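Local structure of saframycin Mx1 synthetase B (Legionella pneumophila subsp. pneumophila, 3KXW) at residues V14-V17 / R18-L22; E39-Y43 / E44-Q48; M513-V516 / A517-N520; F526-V529 / Y530-Q534. The protein belongs to the ANL superfamily of AMP-binding enzymes, pairing a large N-terminal AMP-binding region with a smaller C-terminal one. All coordinates share one frame; numbering follows the deposited sequence.

In the fold
Interactions 1 and 2 lie side by side near the N-terminus, their centres about 11 Å apart. Interaction 1 is a largely buried turn of helix 13-23, with one salt bridge on its more exposed flank. Interaction 2 is partly buried and marks the change from strand 37-42 to helix 43-59, so a helix cap and ordered waters join its segments in place of an ion pair. The two touch directly, Arg20 lying on Tyr43 and Ala21 on Asp47. Interactions 3 and 4 share helix 515-533 in the C-terminal region: the 513-520 end is a solvent-facing cap, whereas 526-534 is more enclosed, with apolar and amide contacts on one side and two acidic side chains on another.

Interaction 1 of 4, residues V14-V17 / R18-L22; sequences VDVV and RLRAL
Arg18 folds back over the preceding turn of its helix and ends on Asp15. Its CB and CG pass the carbonyl of Val14, Arg18 CG coming within 3.4 Å of Val14 O, the same oxygen that receives the backbone N-H of Arg18. With CG beside its own backbone N (chi1 -76°) the chain starts out toward that carbonyl. Arg18 CD then skirts the CG1 methyl of Val14 at 4.2 Å. A bend at chi3 turns the guanidinium toward the carboxylate, and Arg18 NH1 closes a salt bridge with Asp15 OD1 at 3.0 Å. The bond is not straight: the N-H...O angle is 139°, the oxygen is approached from above the carboxylate plane, and the two flat groups stand 71° apart. A single nitrogen therefore meets a single oxygen, unlike the paired bonds of a coplanar arginine-carboxylate bridge.

Two residues on, on a different face of the helix, Arg20 runs alongside Val16. Arg20 CG is 3.3 Å from Val16 O, and the extended chain carries Arg20 NE past the CG1 methyl of Val16 at 4.0 Å. The charged end is held beyond the helix, by a hydrogen bond from NH2 to Tyr232 O and a cation-pi contact with Tyr7.

Val14 and Val17 turn to helix 76-87, meeting Tyr87. The arrangement is that of an alpha-helix with an i to i+3 salt bridge, packed on helices 43-59 and 76-87 in the N-terminal part of an ANL AMP-binding domain.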
loop_
_atom_site.group_PDB
_atom_site.type_symbol
_atom_site.label_atom_id
_atom_site.label_comp_id
_atom_site.label_asym_id
_atom_site.label_seq_id
_atom_site.Cartn_x
_atom_site.Cartn_y
_atom_site.Cartn_z
ATOM N N VAL A 14 6.279 11.024 19.094
ATOM C CA VAL A 14 5.882 10.828 20.501
ATOM C C VAL A 14 5.531 12.171 21.158
ATOM O O VAL A 14 4.478 12.313 21.798
ATOM C CB VAL A 14 6.969 10.118 21.325
ATOM C CG1 VAL A 14 6.632 10.141 22.837
ATOM C CG2 VAL A 14 7.139 8.663 20.846
ATOM N N ASP A 15 6.418 13.149 21.014
ATOM C CA ASP A 15 6.203 14.449 21.654
ATOM C C ASP A 15 5.097 15.250 20.999
ATOM O O ASP A 15 4.415 16.044 21.663
ATOM C CB ASP A 15 7.506 15.245 21.742
ATOM C CG ASP A 15 8.440 14.680 22.789
ATOM O OD1 ASP A 15 7.935 14.026 23.740
ATOM O OD2 ASP A 15 9.660 14.890 22.662
ATOM N N VAL A 16 4.902 15.045 19.698
ATOM C CA VAL A 16 3.776 15.676 19.029
ATOM C C VAL A 16 2.463 15.186 19.639
ATOM O O VAL A 16 1.562 15.988 19.934
ATOM C CB VAL A 16 3.765 15.419 17.510
ATOM C CG1 VAL A 16 2.457 15.968 16.898
ATOM C CG2 VAL A 16 4.987 16.066 16.861
ATOM N N VAL A 17 2.333 13.867 19.809
ATOM C CA VAL A 17 1.105 13.312 20.379
ATOM C C VAL A 17 0.919 13.779 21.828
ATOM O O VAL A 17 -0.180 14.166 22.222
ATOM C CB VAL A 17 1.072 11.767 20.315
ATOM C CG1 VAL A 17 -0.151 11.226 21.049
ATOM C CG2 VAL A 17 1.059 11.310 18.860
ATOM N N ARG A 18 1.994 13.736 22.607
ATOM C CA ARG A 18 1.940 14.201 24.004
ATOM C C ARG A 18 1.429 15.638 24.099
ATOM O O ARG A 18 0.601 15.945 24.953
ATOM C CB ARG A 18 3.311 14.111 24.691
ATOM C CG ARG A 18 3.733 12.681 25.092
ATOM C CD ARG A 18 5.095 12.641 25.822
ATOM N NE ARG A 18 5.136 13.496 27.029
ATOM C CZ ARG A 18 5.795 14.654 27.119
ATOM N NH1 ARG A 18 6.485 15.130 26.082
ATOM N NH2 ARG A 18 5.782 15.353 28.259
ATOM N N LEU A 19 1.947 16.509 23.237
ATOM C CA LEU A 19 1.602 17.927 23.272
ATOM C C LEU A 19 0.174 18.173 22.796
ATOM O O LEU A 19 -0.567 18.951 23.394
ATOM C CB LEU A 19 2.589 18.746 22.452
ATOM C CG LEU A 19 2.449 20.262 22.608
ATOM C CD1 LEU A 19 2.624 20.664 24.066
ATOM C CD2 LEU A 19 3.481 20.994 21.731
ATOM N N ARG A 20 -0.217 17.511 21.719
ATOM C CA ARG A 20 -1.605 17.596 21.286
ATOM C C ARG A 20 -2.581 17.161 22.376
ATOM O O ARG A 20 -3.651 17.746 22.509
ATOM C CB ARG A 20 -1.833 16.790 20.016
ATOM C CG ARG A 20 -1.209 17.472 18.799
ATOM C CD ARG A 20 -1.778 16.987 17.478
ATOM N NE ARG A 20 -1.134 17.657 16.354
ATOM C CZ ARG A 20 -1.407 18.882 15.915
ATOM N NH1 ARG A 20 -2.338 19.646 16.494
ATOM N NH2 ARG A 20 -0.731 19.355 14.877
ATOM N N ALA A 21 -2.229 16.109 23.107
ATOM C CA ALA A 21 -3.082 15.640 24.208
ATOM C C ALA A 21 -3.216 16.655 25.363
ATOM O O ALA A 21 -4.188 16.605 26.131
ATOM C CB ALA A 21 -2.614 14.289 24.714
ATOM N N LEU A 22 -2.248 17.564 25.477
ATOM C CA LEU A 22 -2.348 18.659 26.456
ATOM C C LEU A 22 -3.129 19.853 25.934
ATOM O O LEU A 22 -3.888 20.469 26.683
ATOM C CB LEU A 22 -0.964 19.140 26.886
ATOM C CG LEU A 22 -0.031 18.116 27.488
ATOM C CD1 LEU A 22 1.217 18.816 27.952
ATOM C CD2 LEU A 22 -0.725 17.375 28.651
#

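Interaction 2 of 4, residues E39-Y43 / E44-Q48; sequences ETMTY and EQLDQ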
loop_
_atom_site.group_PDB
_atom_site.type_symbol
_atom_site.label_atom_id
_atom_site.label_comp_id
_atom_site.label_asym_id
_atom_site.label_seq_id
_atom_site.Cartn_x
_atom_site.Cartn_y
_atom_site.Cartn_z
ATOM N N GLU A 39 -16.036 3.356 16.540
ATOM C CA GLU A 39 -15.225 3.571 17.732
ATOM C C GLU A 39 -14.208 4.673 17.478
ATOM O O GLU A 39 -13.514 4.677 16.457
ATOM C CB GLU A 39 -14.509 2.305 18.176
ATOM C CG GLU A 39 -14.027 2.368 19.613
ATOM C CD GLU A 39 -13.193 1.161 20.009
ATOM O OE1 GLU A 39 -13.372 0.081 19.393
ATOM O OE2 GLU A 39 -12.353 1.296 20.935
ATOM N N THR A 40 -14.122 5.602 18.421
ATOM C CA THR A 40 -13.329 6.813 18.239
ATOM C C THR A 40 -12.364 6.973 19.405
ATOM O O THR A 40 -12.686 6.609 20.529
ATOM C CB THR A 40 -14.260 8.051 18.133
ATOM O OG1 THR A 40 -14.895 8.055 16.844
ATOM C CG2 THR A 40 -13.470 9.373 18.273
HETATM N N MSE A 41 -11.180 7.499 19.149
HETATM C CA MSE A 41 -10.318 7.888 20.263
HETATM C C MSE A 41 -9.833 9.310 20.103
HETATM O O MSE A 41 -9.546 9.774 18.996
HETATM C CB MSE A 41 -9.138 6.925 20.475
HETATM C CG MSE A 41 -8.211 6.744 19.306
HETATM SE SE MSE A 41 -6.717 5.574 19.895
HETATM C CE MSE A 41 -7.601 4.823 21.479
ATOM N N THR A 42 -9.788 10.007 21.225
ATOM C CA THR A 42 -9.341 11.384 21.261
ATOM C C THR A 42 -7.829 11.385 21.443
ATOM O O THR A 42 -7.237 10.337 21.664
ATOM C CB THR A 42 -9.967 12.109 22.446
ATOM O OG1 THR A 42 -9.553 11.464 23.649
ATOM C CG2 THR A 42 -11.498 12.054 22.352
ATOM N N TYR A 43 -7.196 12.557 21.338
ATOM C CA TYR A 43 -5.763 12.638 21.639
ATOM C C TYR A 43 -5.447 12.224 23.081
ATOM O O TYR A 43 -4.496 11.491 23.335
ATOM C CB TYR A 43 -5.223 14.035 21.332
ATOM C CG TYR A 43 -4.847 14.190 19.872
ATOM C CD1 TYR A 43 -5.726 14.742 18.961
ATOM C CD2 TYR A 43 -3.625 13.766 19.417
ATOM C CE1 TYR A 43 -5.383 14.867 17.620
ATOM C CE2 TYR A 43 -3.266 13.891 18.081
ATOM C CZ TYR A 43 -4.156 14.445 17.191
ATOM O OH TYR A 43 -3.817 14.550 15.857
ATOM N N GLU A 44 -6.255 12.677 24.036
ATOM C CA GLU A 44 -6.017 12.271 25.422
ATOM C C GLU A 44 -5.983 10.754 25.525
ATOM O O GLU A 44 -5.114 10.186 26.184
ATOM C CB GLU A 44 -7.097 12.842 26.342
ATOM C CG GLU A 44 -7.067 12.327 27.769
ATOM C CD GLU A 44 -8.139 12.991 28.608
ATOM O OE1 GLU A 44 -9.241 12.429 28.716
ATOM O OE2 GLU A 44 -7.890 14.097 29.129
ATOM N N GLN A 45 -6.932 10.094 24.879
ATOM C CA GLN A 45 -7.017 8.627 24.956
ATOM C C GLN A 45 -5.839 7.929 24.266
ATOM O O GLN A 45 -5.231 6.990 24.812
ATOM C CB GLN A 45 -8.333 8.132 24.354
ATOM C CG GLN A 45 -9.582 8.481 25.170
ATOM C CD GLN A 45 -10.860 8.028 24.472
ATOM O OE1 GLN A 45 -11.116 8.393 23.326
ATOM N NE2 GLN A 45 -11.664 7.221 25.168
ATOM N N LEU A 46 -5.528 8.381 23.056
ATOM C CA LEU A 46 -4.403 7.827 22.321
ATOM C C LEU A 46 -3.106 7.918 23.141
ATOM O O LEU A 46 -2.363 6.946 23.289
ATOM C CB LEU A 46 -4.272 8.568 20.988
ATOM C CG LEU A 46 -3.139 8.173 20.052
ATOM C CD1 LEU A 46 -3.228 6.697 19.684
ATOM C CD2 LEU A 46 -3.112 9.074 18.800
ATOM N N ASP A 47 -2.828 9.097 23.674
ATOM C CA ASP A 47 -1.666 9.295 24.546
ATOM C C ASP A 47 -1.700 8.367 25.790
ATOM O O ASP A 47 -0.678 7.747 26.152
ATOM C CB ASP A 47 -1.641 10.772 24.963
ATOM C CG ASP A 47 -0.483 11.127 25.872
ATOM O OD1 ASP A 47 0.678 10.889 25.503
ATOM O OD2 ASP A 47 -0.758 11.696 26.944
ATOM N N GLN A 48 -2.852 8.254 26.447
ATOM C CA GLN A 48 -2.936 7.382 27.628
ATOM C C GLN A 48 -2.707 5.896 27.275
ATOM O O GLN A 48 -1.963 5.195 27.973
ATOM C CB GLN A 48 -4.255 7.566 28.412
ATOM C CG GLN A 48 -4.356 8.896 29.208
ATOM C CD GLN A 48 -3.158 9.143 30.113
ATOM O OE1 GLN A 48 -2.411 10.104 29.923
ATOM N NE2 GLN A 48 -2.985 8.301 31.116
HETATM O O HOH W 1 -13.523 9.007 22.548
HETATM O O HOH W 2 -13.288 5.668 22.822
HETATM O O HOH W 3 -10.921 12.424 25.880
#
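Gln45 lays its CB and CG against the hydroxyl of Thr42, with Gln45 CG 3.3 Å from Thr42 OG1, and reaches back along the strand. The chain is extended beyond CG, which brings the amide to the backbone of the preceding residues. There Gln45 OE1 accepts from Thr42 N at 3.0 Å, in the carbonyl plane and on a lone pair. The return bond runs from Gln45 N to Thr42 OG1, nearly straight at 160°. For this the hydroxyl of Thr42 sits between its own backbone N and carbonyl carbon (chi1 61°), turned to the first turn of the helix.

Water extends the network. One molecule donates to Gln45 OE1 at 2.6 Å and also to Thr40 O; a second links that same carbonyl to Gln45 NE2, so the amide is tied at both its oxygen and its nitrogen. A third bridges Thr42 OG1 and Glu44 OE1.

An apolar contact forms the more deeply buried side. Met41, modelled as selenomethionine, crosses Leu46 at about a right angle, Met41 SE lying 3.7 Å from Leu46 CD1, while Leu83 of helix 76-87 packs on Leu46. Between these layers the helical backbone begins with Leu46 N bonded to Thr42 O at 2.9 Å. Tyr43 points away from the cap and gives its OH to Ile231 O. Asp47, buried on another face against helix 13-23, has Tyr87 OH and Lys51 as partners.

Reciprocal bonding of Thr42 and Gln45 defines a capping box, placed where the end of edge strand 37-42 meets the first turn of helix 43-59, their short axes 82° apart.

Interaction 3 of 4, residues M513-V516 / A517-N520; sequences MDDV and AQDN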
loop_
_atom_site.group_PDB
_atom_site.type_symbol
_atom_site.label_atom_id
_atom_site.label_comp_id
_atom_site.label_asym_id
_atom_site.label_seq_id
_atom_site.Cartn_x
_atom_site.Cartn_y
_atom_site.Cartn_z
HETATM N N MSE A 513 -22.410 -22.248 -15.445
HETATM C CA MSE A 513 -22.478 -21.332 -14.297
HETATM C C MSE A 513 -23.171 -20.036 -14.689
HETATM O O MSE A 513 -22.768 -19.390 -15.651
HETATM C CB MSE A 513 -21.073 -21.030 -13.754
HETATM C CG MSE A 513 -21.066 -20.159 -12.506
HETATM SE SE MSE A 513 -19.228 -19.901 -11.961
HETATM C CE MSE A 513 -18.743 -21.747 -11.442
ATOM N N ASP A 514 -24.230 -19.674 -13.969
ATOM C CA ASP A 514 -25.042 -18.509 -14.347
ATOM C C ASP A 514 -24.326 -17.188 -14.062
ATOM O O ASP A 514 -23.297 -17.173 -13.372
ATOM C CB ASP A 514 -26.442 -18.552 -13.713
ATOM C CG ASP A 514 -26.413 -18.556 -12.183
ATOM O OD1 ASP A 514 -25.774 -17.664 -11.577
ATOM O OD2 ASP A 514 -27.062 -19.453 -11.585
ATOM N N ASP A 515 -24.843 -16.082 -14.603
ATOM C CA ASP A 515 -24.103 -14.806 -14.530
ATOM C C ASP A 515 -23.865 -14.314 -13.112
ATOM O O ASP A 515 -22.807 -13.768 -12.812
ATOM C CB ASP A 515 -24.786 -13.698 -15.338
ATOM C CG ASP A 515 -24.696 -13.927 -16.832
ATOM O OD1 ASP A 515 -23.859 -14.753 -17.271
ATOM O OD2 ASP A 515 -25.476 -13.288 -17.565
ATOM N N VAL A 516 -24.839 -14.506 -12.232
ATOM C CA VAL A 516 -24.639 -14.100 -10.853
ATOM C C VAL A 516 -23.537 -14.903 -10.170
ATOM O O VAL A 516 -22.693 -14.335 -9.455
ATOM C CB VAL A 516 -25.950 -14.177 -10.041
ATOM C CG1 VAL A 516 -25.669 -13.969 -8.545
ATOM C CG2 VAL A 516 -26.971 -13.161 -10.580
ATOM N N ALA A 517 -23.534 -16.216 -10.384
ATOM C CA ALA A 517 -22.532 -17.075 -9.755
ATOM C C ALA A 517 -21.143 -16.712 -10.283
ATOM O O ALA A 517 -20.164 -16.685 -9.529
ATOM C CB ALA A 517 -22.855 -18.553 -9.992
ATOM N N GLN A 518 -21.071 -16.417 -11.576
ATOM C CA GLN A 518 -19.818 -16.006 -12.186
ATOM C C GLN A 518 -19.302 -14.737 -11.510
ATOM O O GLN A 518 -18.164 -14.680 -11.056
ATOM C CB GLN A 518 -19.999 -15.762 -13.685
ATOM C CG GLN A 518 -20.162 -17.037 -14.515
ATOM C CD GLN A 518 -20.311 -16.739 -15.999
ATOM O OE1 GLN A 518 -20.125 -15.603 -16.429
ATOM N NE2 GLN A 518 -20.641 -17.756 -16.786
ATOM N N ASP A 519 -20.156 -13.724 -11.437
ATOM C CA ASP A 519 -19.791 -12.484 -10.766
ATOM C C ASP A 519 -19.291 -12.686 -9.349
ATOM O O ASP A 519 -18.266 -12.113 -8.968
ATOM C CB ASP A 519 -20.958 -11.498 -10.802
ATOM C CG ASP A 519 -21.149 -10.893 -12.179
ATOM O OD1 ASP A 519 -20.334 -11.197 -13.078
ATOM O OD2 ASP A 519 -22.099 -10.106 -12.376
ATOM N N ASN A 520 -20.015 -13.488 -8.567
ATOM C CA ASN A 520 -19.619 -13.824 -7.206
ATOM C C ASN A 520 -18.264 -14.511 -7.203
ATOM O O ASN A 520 -17.391 -14.189 -6.403
ATOM C CB ASN A 520 -20.662 -14.773 -6.572
ATOM C CG ASN A 520 -21.944 -14.061 -6.164
ATOM O OD1 ASN A 520 -21.937 -12.854 -5.896
ATOM N ND2 ASN A 520 -23.063 -14.812 -6.102
HETATM O O HOH W 4 -23.111 -11.746 -8.104
#
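Asp514 reaches forward to Ala517 as the N-cap of helix 515-533, the helix of a beta-alpha-beta unit between strands 499-508 and 539-544. Asp514 OD1 accepts from Ala517 N at 2.9 Å and is met nearly along its C-O axis. A chi1 of 61° swings the carboxylate round to this amide, one of those that the first turn leaves without a helical carbonyl. The negative charge at the N-terminal end is probably stabilised by the helix dipole. The main-chain carbonyl of Asp514 also takes part, its O receiving Gln518 N at 3.0 Å.

Gln518 stretches back past the cap and offers NE2 to Met513 O, 2.9 Å away but badly angled at 123°, a weak bond. Met513, modelled as selenomethionine, covers the start of the helix: its CG presses on Ala517 CB at 3.5 Å, tighter than ordinary van der Waals contact, and also meets the CG of Gln518.

Val516 O has two donors. One is Asn520 N at 2.9 Å; the other is a water 3.0 Å from Val516 O, which also donates a weak bond to Asn520 OD1. The two side chains lie side by side, with Asn520 ND2 3.7 Å from Val516 CG1.

Interaction 4 of 4, residues F526-V529 / Y530-Q534; sequences FELV and YENHQ
Leu528 and Asn532 form the close side of this helical turn, the CD1 methyl of Leu528 lying 3.6 Å from Asn532 ND2. Leu528 CG extends away from the backbone N (chi1 179°), which carries the CD1 methyl up to the amide one turn later. ND2 has its polar partner beyond the helix in Ser476 OG, and His533 NE2 bonds to the same hydroxyl, so one serine ties two consecutive side chains to helix 469-479. His533 CB is 3.4 Å from Val529 O. Val529 O also accepts His533 N at 2.9 Å, in a bond bent to 138°. Val529 itself packs on Ile473. Phe526 meets the ring of Tyr273 and lies with Tyr530 on Leu246 of helix 242-247.

The acidic side is looser at its side-chain ends. Glu527 and Glu531 run alongside each other, touching through their CG atoms at 4.1 Å, while their carboxylates are turned 78° apart. Glu527 OE2 and Glu531 OE1 are 4.7 Å from one another, unbonded like charges, which would probably raise the affinity of the pair for protons. Both are partly exposed, their chains also lying on Phe243. Nearer the backbone, the Glu531 chain is bent at chi2, and Glu531 CG backs onto Glu527 O at 3.0 Å.

Gln534 is the first residue to leave helical phi/psi, with a positive phi; its OE1 accepts from Lys106, and its side chain is about 9 Å from the bound 5'-O-[(S)-(dodecanoyloxy)(hydroxy)phosphoryl]adenosine. The turn belongs to the C-terminal part of helix 515-533, the crossover helix of a beta-alpha-beta unit joining parallel strands 499-508 and 539-544.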
loop_
_atom_site.group_PDB
_atom_site.type_symbol
_atom_site.label_atom_id
_atom_site.label_comp_id
_atom_site.label_asym_id
_atom_site.label_seq_id
_atom_site.Cartn_x
_atom_site.Cartn_y
_atom_site.Cartn_z
ATOM N N PHE A 526 -10.819 -12.338 -6.670
ATOM C CA PHE A 526 -10.107 -11.088 -6.437
ATOM C C PHE A 526 -9.781 -10.899 -4.956
ATOM O O PHE A 526 -8.630 -10.604 -4.586
ATOM C CB PHE A 526 -10.867 -9.875 -7.005
ATOM C CG PHE A 526 -10.045 -8.614 -6.984
ATOM C CD1 PHE A 526 -9.293 -8.235 -8.085
ATOM C CD2 PHE A 526 -9.989 -7.844 -5.841
ATOM C CE1 PHE A 526 -8.522 -7.063 -8.051
ATOM C CE2 PHE A 526 -9.215 -6.691 -5.788
ATOM C CZ PHE A 526 -8.477 -6.307 -6.901
ATOM N N GLU A 527 -10.774 -11.096 -4.102
ATOM C CA GLU A 527 -10.565 -10.962 -2.650
ATOM C C GLU A 527 -9.525 -11.937 -2.078
ATOM O O GLU A 527 -8.667 -11.569 -1.271
ATOM C CB GLU A 527 -11.900 -11.097 -1.920
ATOM C CG GLU A 527 -11.780 -11.061 -0.401
ATOM C CD GLU A 527 -13.101 -11.413 0.289
ATOM O OE1 GLU A 527 -14.149 -10.809 -0.061
ATOM O OE2 GLU A 527 -13.093 -12.309 1.153
ATOM N N LEU A 528 -9.577 -13.185 -2.523
ATOM C CA LEU A 528 -8.622 -14.182 -2.058
ATOM C C LEU A 528 -7.183 -13.813 -2.334
ATOM O O LEU A 528 -6.332 -13.914 -1.451
ATOM C CB LEU A 528 -8.924 -15.549 -2.688
ATOM C CG LEU A 528 -7.971 -16.671 -2.283
ATOM C CD1 LEU A 528 -8.169 -17.031 -0.808
ATOM C CD2 LEU A 528 -8.199 -17.898 -3.153
ATOM N N VAL A 529 -6.891 -13.409 -3.569
ATOM C CA VAL A 529 -5.521 -13.095 -3.943
ATOM C C VAL A 529 -5.051 -11.806 -3.237
ATOM O O VAL A 529 -3.904 -11.691 -2.809
ATOM C CB VAL A 529 -5.408 -12.959 -5.478
ATOM C CG1 VAL A 529 -4.008 -12.531 -5.865
ATOM C CG2 VAL A 529 -5.794 -14.298 -6.143
ATOM N N TYR A 530 -5.945 -10.841 -3.128
ATOM C CA TYR A 530 -5.618 -9.605 -2.418
ATOM C C TYR A 530 -5.222 -9.873 -0.962
ATOM O O TYR A 530 -4.209 -9.346 -0.478
ATOM C CB TYR A 530 -6.781 -8.633 -2.470
ATOM C CG TYR A 530 -6.459 -7.312 -1.816
ATOM C CD1 TYR A 530 -5.935 -6.254 -2.548
ATOM C CD2 TYR A 530 -6.659 -7.136 -0.446
ATOM C CE1 TYR A 530 -5.637 -5.037 -1.930
ATOM C CE2 TYR A 530 -6.370 -5.928 0.175
ATOM C CZ TYR A 530 -5.863 -4.884 -0.566
ATOM O OH TYR A 530 -5.587 -3.687 0.084
ATOM N N GLU A 531 -6.009 -10.700 -0.285
ATOM C CA GLU A 531 -5.773 -11.049 1.122
ATOM C C GLU A 531 -4.548 -11.927 1.362
ATOM O O GLU A 531 -3.773 -11.671 2.282
ATOM C CB GLU A 531 -7.030 -11.691 1.709
ATOM C CG GLU A 531 -8.220 -10.756 1.610
ATOM C CD GLU A 531 -8.650 -10.126 2.933
ATOM O OE1 GLU A 531 -9.391 -10.813 3.680
ATOM O OE2 GLU A 531 -8.313 -8.931 3.206
ATOM N N ASN A 532 -4.369 -12.949 0.524
ATOM C CA ASN A 532 -3.271 -13.893 0.688
ATOM C C ASN A 532 -1.934 -13.405 0.150
ATOM O O ASN A 532 -0.887 -13.848 0.619
ATOM C CB ASN A 532 -3.619 -15.242 0.036
ATOM C CG ASN A 532 -4.683 -16.024 0.814
ATOM O OD1 ASN A 532 -5.368 -15.484 1.688
ATOM N ND2 ASN A 532 -4.825 -17.308 0.486
ATOM N N HIS A 533 -1.955 -12.505 -0.832
ATOM C CA HIS A 533 -0.724 -12.147 -1.548
ATOM C C HIS A 533 -0.469 -10.656 -1.732
ATOM O O HIS A 533 0.574 -10.249 -2.261
ATOM C CB HIS A 533 -0.695 -12.859 -2.902
ATOM C CG HIS A 533 -0.835 -14.336 -2.772
ATOM N ND1 HIS A 533 0.211 -15.147 -2.384
ATOM C CD2 HIS A 533 -1.914 -15.142 -2.898
ATOM C CE1 HIS A 533 -0.211 -16.402 -2.325
ATOM N NE2 HIS A 533 -1.498 -16.425 -2.629
ATOM N N GLN A 534 -1.414 -9.848 -1.285
ATOM C CA GLN A 534 -1.323 -8.400 -1.487
ATOM C C GLN A 534 -1.112 -8.079 -2.959
ATOM O O GLN A 534 -0.319 -7.198 -3.297
ATOM C CB GLN A 534 -0.197 -7.795 -0.623
ATOM C CG GLN A 534 -0.482 -7.813 0.882
ATOM C CD GLN A 534 -0.506 -9.217 1.453
ATOM O OE1 GLN A 534 0.489 -9.951 1.388
ATOM N NE2 GLN A 534 -1.642 -9.603 2.020
#